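Local coordinates for N-formylglutamate amidohydrolase (Ralstonia eutropha, PDB 2Q7S), which binds zinc and is probably a hydrolase of the N-formylglutamate amidohydrolase family, at residues 79-91 against 115-123. Numbering follows the deposited sequence.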
loop_
_atom_site.group_PDB
_atom_site.type_symbol
_atom_site.label_atom_id
_atom_site.label_comp_id
_atom_site.label_asym_id
_atom_site.label_seq_id
_atom_site.Cartn_x
_atom_site.Cartn_y
_atom_site.Cartn_z
ATOM N N ARG A 79 -7.950 6.158 0.984
ATOM C CA ARG A 79 -6.996 6.596 -0.017
ATOM C C ARG A 79 -7.596 7.498 -1.087
ATOM O O ARG A 79 -6.834 8.248 -1.715
ATOM C CB ARG A 79 -6.276 5.407 -0.660
ATOM C CG ARG A 79 -7.099 4.549 -1.527
ATOM C CD ARG A 79 -7.062 4.973 -2.965
ATOM N NE ARG A 79 -5.825 4.715 -3.682
ATOM C CZ ARG A 79 -5.544 3.651 -4.433
ATOM N NH1 ARG A 79 -6.388 2.643 -4.551
ATOM N NH2 ARG A 79 -4.388 3.597 -5.071
ATOM N N VAL A 80 -8.924 7.365 -1.326
ATOM C CA VAL A 80 -9.662 8.232 -2.241
ATOM C C VAL A 80 -9.849 9.647 -1.677
ATOM O O VAL A 80 -10.238 10.565 -2.408
ATOM C CB VAL A 80 -11.048 7.646 -2.600
ATOM C CG1 VAL A 80 -11.819 8.618 -3.472
ATOM C CG2 VAL A 80 -10.885 6.291 -3.302
ATOM N N TYR A 81 -9.588 9.812 -0.383
ATOM C CA TYR A 81 -9.569 11.125 0.278
ATOM C C TYR A 81 -8.196 11.772 0.176
ATOM O O TYR A 81 -8.046 12.922 -0.286
ATOM C CB TYR A 81 -9.976 10.965 1.721
ATOM C CG TYR A 81 -10.071 12.234 2.537
ATOM C CD1 TYR A 81 -11.135 13.127 2.364
ATOM C CD2 TYR A 81 -9.128 12.520 3.519
ATOM C CE1 TYR A 81 -11.257 14.263 3.152
ATOM C CE2 TYR A 81 -9.223 13.687 4.281
ATOM C CZ TYR A 81 -10.298 14.532 4.119
ATOM O OH TYR A 81 -10.415 15.665 4.897
ATOM N N ILE A 82 -7.181 11.042 0.625
ATOM C CA ILE A 82 -5.825 11.344 0.266
ATOM C C ILE A 82 -5.036 10.063 0.271
ATOM O O ILE A 82 -5.253 9.199 1.112
ATOM C CB ILE A 82 -5.222 12.436 1.161
ATOM C CG1 ILE A 82 -3.839 12.845 0.641
ATOM C CG2 ILE A 82 -5.250 12.051 2.647
ATOM C CD1 ILE A 82 -3.287 14.185 1.330
ATOM N N ASP A 83 -4.158 9.920 -0.706
ATOM C CA ASP A 83 -3.483 8.644 -0.959
ATOM C C ASP A 83 -2.055 8.727 -0.442
ATOM O O ASP A 83 -1.229 9.343 -1.105
ATOM C CB ASP A 83 -3.438 8.368 -2.444
ATOM C CG ASP A 83 -2.891 7.021 -2.770
ATOM O OD1 ASP A 83 -2.195 6.417 -1.922
ATOM O OD2 ASP A 83 -3.193 6.540 -3.885
ATOM N N PRO A 84 -1.756 8.056 0.695
ATOM C CA PRO A 84 -0.390 8.134 1.204
ATOM C C PRO A 84 0.711 7.515 0.348
ATOM O O PRO A 84 1.865 7.757 0.664
ATOM C CB PRO A 84 -0.454 7.408 2.555
ATOM C CG PRO A 84 -1.853 7.087 2.797
ATOM C CD PRO A 84 -2.597 7.198 1.546
ATOM N N ASN A 85 0.357 6.712 -0.668
ATOM C CA ASN A 85 1.341 6.095 -1.551
ATOM C C ASN A 85 1.691 6.969 -2.696
ATOM O O ASN A 85 2.327 6.522 -3.659
ATOM C CB ASN A 85 0.849 4.733 -2.097
ATOM C CG ASN A 85 1.751 3.594 -1.677
ATOM O OD1 ASN A 85 2.432 3.690 -0.657
ATOM N ND2 ASN A 85 1.836 2.579 -2.499
ATOM N N ARG A 86 1.205 8.201 -2.693
ATOM C CA ARG A 86 1.616 9.134 -3.751
ATOM C C ARG A 86 2.521 10.134 -3.096
ATOM O O ARG A 86 2.479 10.327 -1.882
ATOM C CB ARG A 86 0.395 9.814 -4.380
ATOM C CG ARG A 86 -0.591 8.849 -5.061
ATOM C CD ARG A 86 0.030 8.012 -6.189
ATOM N NE ARG A 86 -0.929 7.122 -6.822
ATOM C CZ ARG A 86 -1.197 5.852 -6.473
ATOM N NH1 ARG A 86 -0.603 5.241 -5.446
ATOM N NH2 ARG A 86 -2.116 5.169 -7.158
HETATM N N MSE A 87 3.309 10.796 -3.925
HETATM C CA MSE A 87 4.114 11.919 -3.509
HETATM C C MSE A 87 3.247 13.151 -3.385
HETATM O O MSE A 87 2.193 13.294 -3.988
HETATM C CB MSE A 87 5.235 12.175 -4.540
HETATM C CG MSE A 87 6.082 10.990 -4.843
HETATM SE SE MSE A 87 7.220 10.597 -3.307
HETATM C CE MSE A 87 6.463 9.080 -2.417
ATOM N N LEU A 88 3.759 14.085 -2.604
ATOM C CA LEU A 88 3.060 15.284 -2.250
ATOM C C LEU A 88 2.931 16.256 -3.400
ATOM O O LEU A 88 2.098 17.153 -3.330
ATOM C CB LEU A 88 3.787 15.949 -1.068
ATOM C CG LEU A 88 3.323 15.417 0.291
ATOM C CD1 LEU A 88 3.981 16.267 1.378
ATOM C CD2 LEU A 88 1.817 15.384 0.372
ATOM N N ASP A 89 3.746 16.070 -4.450
ATOM C CA ASP A 89 3.673 16.890 -5.643
ATOM C C ASP A 89 2.901 16.212 -6.784
ATOM O O ASP A 89 2.861 16.731 -7.883
ATOM C CB ASP A 89 5.064 17.365 -6.079
ATOM C CG ASP A 89 5.992 16.231 -6.511
ATOM O OD1 ASP A 89 5.656 15.026 -6.349
ATOM O OD2 ASP A 89 7.076 16.576 -7.014
ATOM N N ASP A 90 2.247 15.094 -6.477
ATOM C CA ASP A 90 1.487 14.303 -7.464
ATOM C C ASP A 90 0.025 14.752 -7.498
ATOM O O ASP A 90 -0.891 14.000 -7.227
ATOM C CB ASP A 90 1.628 12.818 -7.173
ATOM C CG ASP A 90 1.193 11.958 -8.318
ATOM O OD1 ASP A 90 0.789 12.478 -9.392
ATOM O OD2 ASP A 90 1.307 10.740 -8.157
ATOM N N ILE A 91 -0.137 16.023 -7.892
ATOM C CA ILE A 91 -1.388 16.725 -7.969
ATOM C C ILE A 91 -1.410 17.409 -9.321
ATOM O O ILE A 91 -0.417 17.975 -9.733
ATOM C CB ILE A 91 -1.495 17.855 -6.927
ATOM C CG1 ILE A 91 -1.294 17.326 -5.502
ATOM C CG2 ILE A 91 -2.827 18.551 -7.130
ATOM C CD1 ILE A 91 -1.084 18.381 -4.404
ATOM N N GLY A 115 -4.282 9.702 -8.518
ATOM C CA GLY A 115 -3.330 10.695 -7.897
ATOM C C GLY A 115 -3.370 10.853 -6.388
ATOM O O GLY A 115 -4.090 10.154 -5.721
ATOM N N LEU A 116 -2.576 11.780 -5.825
ATOM C CA LEU A 116 -2.589 12.021 -4.390
ATOM C C LEU A 116 -4.001 12.307 -3.878
ATOM O O LEU A 116 -4.405 11.803 -2.805
ATOM C CB LEU A 116 -1.648 13.189 -4.026
ATOM C CG LEU A 116 -1.620 13.624 -2.560
ATOM C CD1 LEU A 116 -0.740 12.633 -1.622
ATOM C CD2 LEU A 116 -1.198 15.107 -2.479
ATOM N N ILE A 117 -4.704 13.156 -4.638
ATOM C CA ILE A 117 -6.086 13.492 -4.388
ATOM C C ILE A 117 -6.933 12.996 -5.571
ATOM O O ILE A 117 -6.918 13.576 -6.693
ATOM C CB ILE A 117 -6.268 15.024 -4.221
ATOM C CG1 ILE A 117 -5.243 15.629 -3.229
ATOM C CG2 ILE A 117 -7.724 15.359 -3.870
ATOM C CD1 ILE A 117 -5.394 15.190 -1.702
ATOM N N TRP A 118 -7.683 11.932 -5.347
ATOM C CA TRP A 118 -8.604 11.442 -6.400
ATOM C C TRP A 118 -9.620 12.479 -6.831
ATOM O O TRP A 118 -10.193 13.186 -6.007
ATOM C CB TRP A 118 -9.299 10.177 -5.972
ATOM C CG TRP A 118 -8.413 8.987 -6.015
ATOM C CD1 TRP A 118 -7.091 8.928 -5.709
ATOM C CD2 TRP A 118 -8.802 7.666 -6.358
ATOM N NE1 TRP A 118 -6.618 7.661 -5.869
ATOM C CE2 TRP A 118 -7.659 6.863 -6.272
ATOM C CE3 TRP A 118 -10.016 7.082 -6.752
ATOM C CZ2 TRP A 118 -7.691 5.496 -6.555
ATOM C CZ3 TRP A 118 -10.041 5.728 -7.034
ATOM C CH2 TRP A 118 -8.891 4.954 -6.937
ATOM N N SER A 119 -9.809 12.562 -8.152
ATOM C CA SER A 119 -10.698 13.526 -8.833
ATOM C C SER A 119 -11.965 12.848 -9.396
ATOM O O SER A 119 -13.021 13.500 -9.636
ATOM C CB SER A 119 -9.934 14.176 -10.012
ATOM O OG SER A 119 -9.222 13.170 -10.770
ATOM N N ASN A 120 -11.828 11.562 -9.686
ATOM C CA ASN A 120 -12.940 10.785 -10.131
ATOM C C ASN A 120 -12.814 9.287 -9.859
ATOM O O ASN A 120 -11.742 8.773 -9.520
ATOM C CB ASN A 120 -13.264 11.085 -11.614
ATOM C CG ASN A 120 -12.047 11.136 -12.517
ATOM O OD1 ASN A 120 -11.331 10.141 -12.687
ATOM N ND2 ASN A 120 -11.858 12.284 -13.168
ATOM N N VAL A 121 -13.954 8.608 -9.967
ATOM C CA VAL A 121 -14.018 7.143 -9.833
ATOM C C VAL A 121 -14.022 6.479 -11.222
ATOM O O VAL A 121 -13.606 5.314 -11.365
ATOM C CB VAL A 121 -15.260 6.678 -8.994
ATOM C CG1 VAL A 121 -15.011 6.919 -7.486
ATOM C CG2 VAL A 121 -16.569 7.369 -9.498
ATOM N N ASP A 122 -14.463 7.241 -12.228
ATOM C CA ASP A 122 -14.615 6.763 -13.607
ATOM C C ASP A 122 -14.424 7.948 -14.569
ATOM O O ASP A 122 -14.589 9.121 -14.172
ATOM C CB ASP A 122 -16.027 6.179 -13.822
ATOM C CG ASP A 122 -17.127 7.231 -13.609
ATOM O OD1 ASP A 122 -17.437 7.536 -12.427
ATOM O OD2 ASP A 122 -17.648 7.786 -14.605
ATOM N N ALA A 123 -14.108 7.661 -15.831
ATOM C CA ALA A 123 -13.834 8.747 -16.770
ATOM C C ALA A 123 -15.149 9.388 -17.233
ATOM O O ALA A 123 -15.531 10.464 -16.756
ATOM C CB ALA A 123 -13.010 8.245 -17.951
HETATM O O HOH W 1 -6.898 10.442 -3.019
HETATM O O HOH W 2 -10.452 12.923 -3.397
HETATM O O HOH W 3 -3.913 14.408 -6.986
#
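L116 sits in a pocket made by I82, L88 and I91. Its CD1 lies beside I82 CG1, the two side chains running the same way, and its CD2 meets I91 CG1 at 3.8 Å. With CG anti to the backbone N (chi1 176°), L116 reaches in among them. I117 adds its CD1, 3.7 Å from I82 CG1. Y145 of helix 134-163 packs on L88 and L116.

Farther along, W118 lies over V80 and R79. In one of two conformers, V80 CG2 makes a doubtful CH-pi contact, 3.9 Å from the centroid of the six-membered ring. R79 CD lies on that same face. The R79 guanidinium is tilted 41° from the ring, and W118 CZ2 comes 3.5 Å from R79 NE.

Backbone bonds tie the loops twice. D83 N donates to L116 O at 2.8 Å, and L116 N to D90 O at 3.1 Å. Water 1 joins R79 O, L116 O and W118 N; water 2 bridges V80 O and W118 O.

At the polar edge, R79 NE bonds D83 OD2 fairly straight (3.2 Å), in the guanidinium plane but from above the carboxylate. OD2 also lies over the R86 guanidinium, a salt bridge by charge alone. D83 OD1 accepts from N85 N, an Asx turn, and from zinc ligand H32. R79 NH1 bonds G53 O. The arrangement is a second shell beside the zinc site, where D83 probably helps orient H32.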